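Local atomic coordinates of putative uncharacterized protein SAG1039 (Streptococcus agalactiae serogroup V, PDB entry 3GWK), a protein that is of unknown function but, as a homodimeric WXG100 (ESAT-6-like) family member, is probably a small secreted protein exported by a type VII-like pathway. Residues E29-L34 with K63-A68. Sequence-based numbering, arbitrary orientation. Where two conformers were deposited one is given.
Sequences EVLNLL and KITEFA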
ATOM      1  N   GLU A  29       3.731  -5.287   3.471  1.00 13.97           N
ATOM      2  CA  GLU A  29       4.354  -6.422   2.739  0.52 15.58           C
ATOM      3  C   GLU A  29       4.730  -6.005   1.327  1.00 13.19           C
ATOM      4  O   GLU A  29       5.795  -6.379   0.867  1.00 14.22           O
ATOM      5  CB  GLU A  29       3.519  -7.721   2.652  0.52 22.42           C
ATOM      6  CG  GLU A  29       4.441  -8.944   2.116  0.52 26.18           C
ATOM      7  CD  GLU A  29       5.973  -8.884   2.637  0.52 36.08           C
ATOM      8  OE1 GLU A  29       6.975  -8.500   1.928  0.52 21.76           O
ATOM      9  OE2 GLU A  29       6.188  -9.152   3.827  0.52 34.35           O
ATOM     10  N   VAL A  30       3.849  -5.296   0.640  1.00 14.24           N
ATOM     11  CA  VAL A  30       4.173  -4.845  -0.714  1.00 14.30           C
ATOM     12  C   VAL A  30       5.440  -3.980  -0.653  1.00 14.77           C
ATOM     13  O   VAL A  30       6.387  -4.161  -1.445  1.00 15.28           O
ATOM     14  CB  VAL A  30       3.029  -4.080  -1.369  1.00 13.19           C
ATOM     15  CG1 VAL A  30       3.545  -3.421  -2.705  1.00 15.57           C
ATOM     16  CG2 VAL A  30       1.871  -4.975  -1.653  1.00 14.98           C
ATOM     17  N   LEU A  31       5.458  -3.038   0.268  1.00 15.17           N
ATOM     18  CA  LEU A  31       6.613  -2.127   0.321  1.00 20.67           C
ATOM     19  C   LEU A  31       7.902  -2.897   0.631  1.00 19.41           C
ATOM     20  O   LEU A  31       8.938  -2.668   0.011  1.00 19.70           O
ATOM     21  CB  LEU A  31       6.357  -1.045   1.352  1.00 18.86           C
ATOM     22  CG  LEU A  31       7.486   0.018   1.420  1.00 22.79           C
ATOM     23  CD1 LEU A  31       7.608   0.807   0.116  1.00 25.30           C
ATOM     24  CD2 LEU A  31       7.194   0.934   2.602  1.00 23.01           C
ATOM     25  N   ASN A  32       7.851  -3.853   1.543  1.00 19.24           N
ATOM     26  CA  ASN A  32       9.035  -4.563   1.886  0.59 22.75           C
ATOM     27  C   ASN A  32       9.565  -5.397   0.668  1.00 20.31           C
ATOM     28  O   ASN A  32      10.762  -5.397   0.362  1.00 22.68           O
ATOM     29  CB  ASN A  32       8.820  -5.342   3.175  0.59 24.96           C
ATOM     30  CG  ASN A  32       8.408  -4.415   4.459  0.59 33.47           C
ATOM     31  OD1 ASN A  32       8.494  -3.131   4.564  0.59 29.93           O
ATOM     32  ND2 ASN A  32       7.919  -5.145   5.434  0.59 32.99           N
ATOM     33  N   LEU A  33       8.628  -6.073  -0.021  1.00 18.99           N
ATOM     34  CA  LEU A  33       8.988  -6.871  -1.154  1.00 18.16           C
ATOM     35  C   LEU A  33       9.652  -6.053  -2.264  1.00 18.43           C
ATOM     36  O   LEU A  33      10.682  -6.447  -2.849  1.00 18.07           O
ATOM     37  CB  LEU A  33       7.746  -7.572  -1.742  1.00 19.92           C
ATOM     38  CG  LEU A  33       8.035  -8.431  -2.925  1.00 30.68           C
ATOM     39  CD1 LEU A  33       8.758  -9.708  -2.428  1.00 46.76           C
ATOM     40  CD2 LEU A  33       6.761  -8.739  -3.660  1.00 33.05           C
ATOM     41  N   LEU A  34       9.024  -4.941  -2.591  1.00 15.77           N
ATOM     42  CA  LEU A  34       9.504  -4.114  -3.702  1.00 16.87           C
ATOM     43  C   LEU A  34      10.734  -3.259  -3.333  1.00 19.72           C
ATOM     44  O   LEU A  34      11.498  -2.907  -4.225  1.00 20.21           O
ATOM     45  CB  LEU A  34       8.376  -3.259  -4.243  1.00 17.06           C
ATOM     46  CG  LEU A  34       7.215  -4.124  -4.852  1.00 16.69           C
ATOM     47  CD1 LEU A  34       6.152  -3.260  -5.406  1.00 17.31           C
ATOM     48  CD2 LEU A  34       7.783  -5.065  -5.959  1.00 15.77           C
ATOM     49  N   LYS A  63       5.985   7.747   2.633  1.00 29.08           N
ATOM     50  CA  LYS A  63       4.559   7.973   2.613  1.00 28.90           C
ATOM     51  C   LYS A  63       3.768   6.684   2.682  1.00 20.33           C
ATOM     52  O   LYS A  63       2.768   6.604   3.354  1.00 22.47           O
ATOM     53  CB  LYS A  63       4.195   8.749   1.347  1.00 31.17           C
ATOM     54  CG  LYS A  63       4.973  10.089   1.309  1.00 37.99           C
ATOM     55  CD  LYS A  63       4.090  11.213   1.982  1.00 27.16           C
ATOM     56  CE  LYS A  63       4.363  11.642   3.332  1.00 38.35           C
ATOM     57  NZ  LYS A  63       4.757  13.088   3.227  1.00 42.16           N
ATOM     58  N   ILE A  64       4.276   5.661   2.052  1.00 21.37           N
ATOM     59  CA  ILE A  64       3.674   4.344   2.137  1.00 17.29           C
ATOM     60  C   ILE A  64       3.802   3.776   3.572  1.00 17.35           C
ATOM     61  O   ILE A  64       2.821   3.239   4.132  1.00 16.47           O
ATOM     62  CB  ILE A  64       4.324   3.394   1.105  1.00 17.46           C
ATOM     63  CG1 ILE A  64       4.286   4.055  -0.292  1.00 23.14           C
ATOM     64  CG2 ILE A  64       3.548   2.047   1.148  1.00 20.91           C
ATOM     65  CD1 ILE A  64       2.941   4.651  -0.749  1.00 23.49           C
ATOM     66  N   THR A  65       4.986   3.957   4.171  1.00 18.58           N
ATOM     67  CA  THR A  65       5.158   3.559   5.574  1.00 18.34           C
ATOM     68  C   THR A  65       4.184   4.321   6.480  1.00 14.70           C
ATOM     69  O   THR A  65       3.522   3.716   7.348  1.00 15.14           O
ATOM     70  CB  THR A  65       6.594   3.760   5.990  1.00 21.78           C
ATOM     71  OG1 THR A  65       7.445   2.949   5.178  1.00 26.02           O
ATOM     72  CG2 THR A  65       6.810   3.395   7.493  1.00 21.70           C
ATOM     73  N   GLU A  66       4.044   5.608   6.247  1.00 18.93           N
ATOM     74  CA  GLU A  66       3.101   6.397   7.057  0.50 16.54           C
ATOM     75  C   GLU A  66       1.683   5.907   6.864  1.00 17.62           C
ATOM     76  O   GLU A  66       0.876   5.904   7.798  1.00 15.87           O
ATOM     77  CB  GLU A  66       3.114   7.900   6.772  0.50 17.78           C
ATOM     78  CG  GLU A  66       2.041   8.767   7.651  0.50 17.96           C
ATOM     79  CD  GLU A  66       2.140   8.503   9.140  0.50 23.96           C
ATOM     80  OE1 GLU A  66       1.215   8.412   9.832  0.50 17.78           O
ATOM     81  OE2 GLU A  66       3.233   8.231   9.636  0.50 16.75           O
ATOM     82  N   PHE A  67       1.337   5.574   5.630  1.00 18.79           N
ATOM     83  CA  PHE A  67      -0.012   5.114   5.379  1.00 16.72           C
ATOM     84  C   PHE A  67      -0.267   3.824   6.131  1.00 14.59           C
ATOM     85  O   PHE A  67      -1.320   3.661   6.754  1.00 13.96           O
ATOM     86  CB  PHE A  67      -0.182   4.934   3.867  1.00 16.91           C
ATOM     87  CG  PHE A  67      -1.613   4.615   3.415  1.00 16.36           C
ATOM     88  CD1 PHE A  67      -2.672   5.529   3.616  1.00 17.12           C
ATOM     89  CD2 PHE A  67      -1.915   3.425   2.763  1.00 14.77           C
ATOM     90  CE1 PHE A  67      -3.924   5.254   3.143  1.00 16.83           C
ATOM     91  CE2 PHE A  67      -3.201   3.176   2.310  1.00 16.34           C
ATOM     92  CZ  PHE A  67      -4.206   4.093   2.533  1.00 18.67           C
ATOM     93  N   ALA A  68       0.628   2.884   6.042  1.00 14.45           N
ATOM     94  CA  ALA A  68       0.478   1.629   6.824  1.00 14.47           C
ATOM     95  C   ALA A  68       0.326   1.942   8.300  1.00 14.09           C
ATOM     96  O   ALA A  68      -0.474   1.345   8.998  1.00 13.41           O
ATOM     97  CB  ALA A  68       1.628   0.679   6.553  1.00 15.84           C
TER
HETATM   98  O   HOH W   1       7.565  -0.258   6.197  0.94 20.21           O
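Leu-31 of helix 10-44 reaches across to Ile-64 and Thr-65 of helix 51-95 and is the only residue of 29-34 that touches 63-68 directly. With CG anti to the backbone N (chi1 -176°) and chi2 64°, the CD2 branch is the one that meets both partners. On the buried side CD2 lies 4.1 Å from Ile-64 CB, while Ile-64 CG2 packs alongside the leucine, 4.1 Å from Leu-31 CD2 and 4.2 Å from Leu-31 CB. Ile-64 divides its two branches: CG2 faces Leu-31, whereas CG1, beside the backbone N (chi1 -52°), carries CD1 away from residues 29-34. Leu-31 also packs on Phe-57 and Ser-61, and Ile-64 meets Val-27 of its own chain and Phe-67 of the second subunit.

Toward solvent the contact thins. The side chains of Leu-31 and Thr-65 cross at about a right angle, and CD2 comes to 3.3 Å from Thr-65 OG1, a close approach of a methyl to a hydroxyl. That hydroxyl also makes a weak hydrogen bond to Ser-61 O within its own helix. No direct hydrogen bond joins residues 29-34 to 63-68; elsewhere Ser-24 OG hydrogen-bonds to Ala-68 O. At the edge one water joins Asn-32 OD1 and Thr-65 OG1 through two weak bonds, each 3.4 Å long. An apolar inner seam with a loosely hydrated outer edge joins the two long antiparallel helices of the WXG100 helical hairpin, two of which pair in the homodimer as a four-helix bundle.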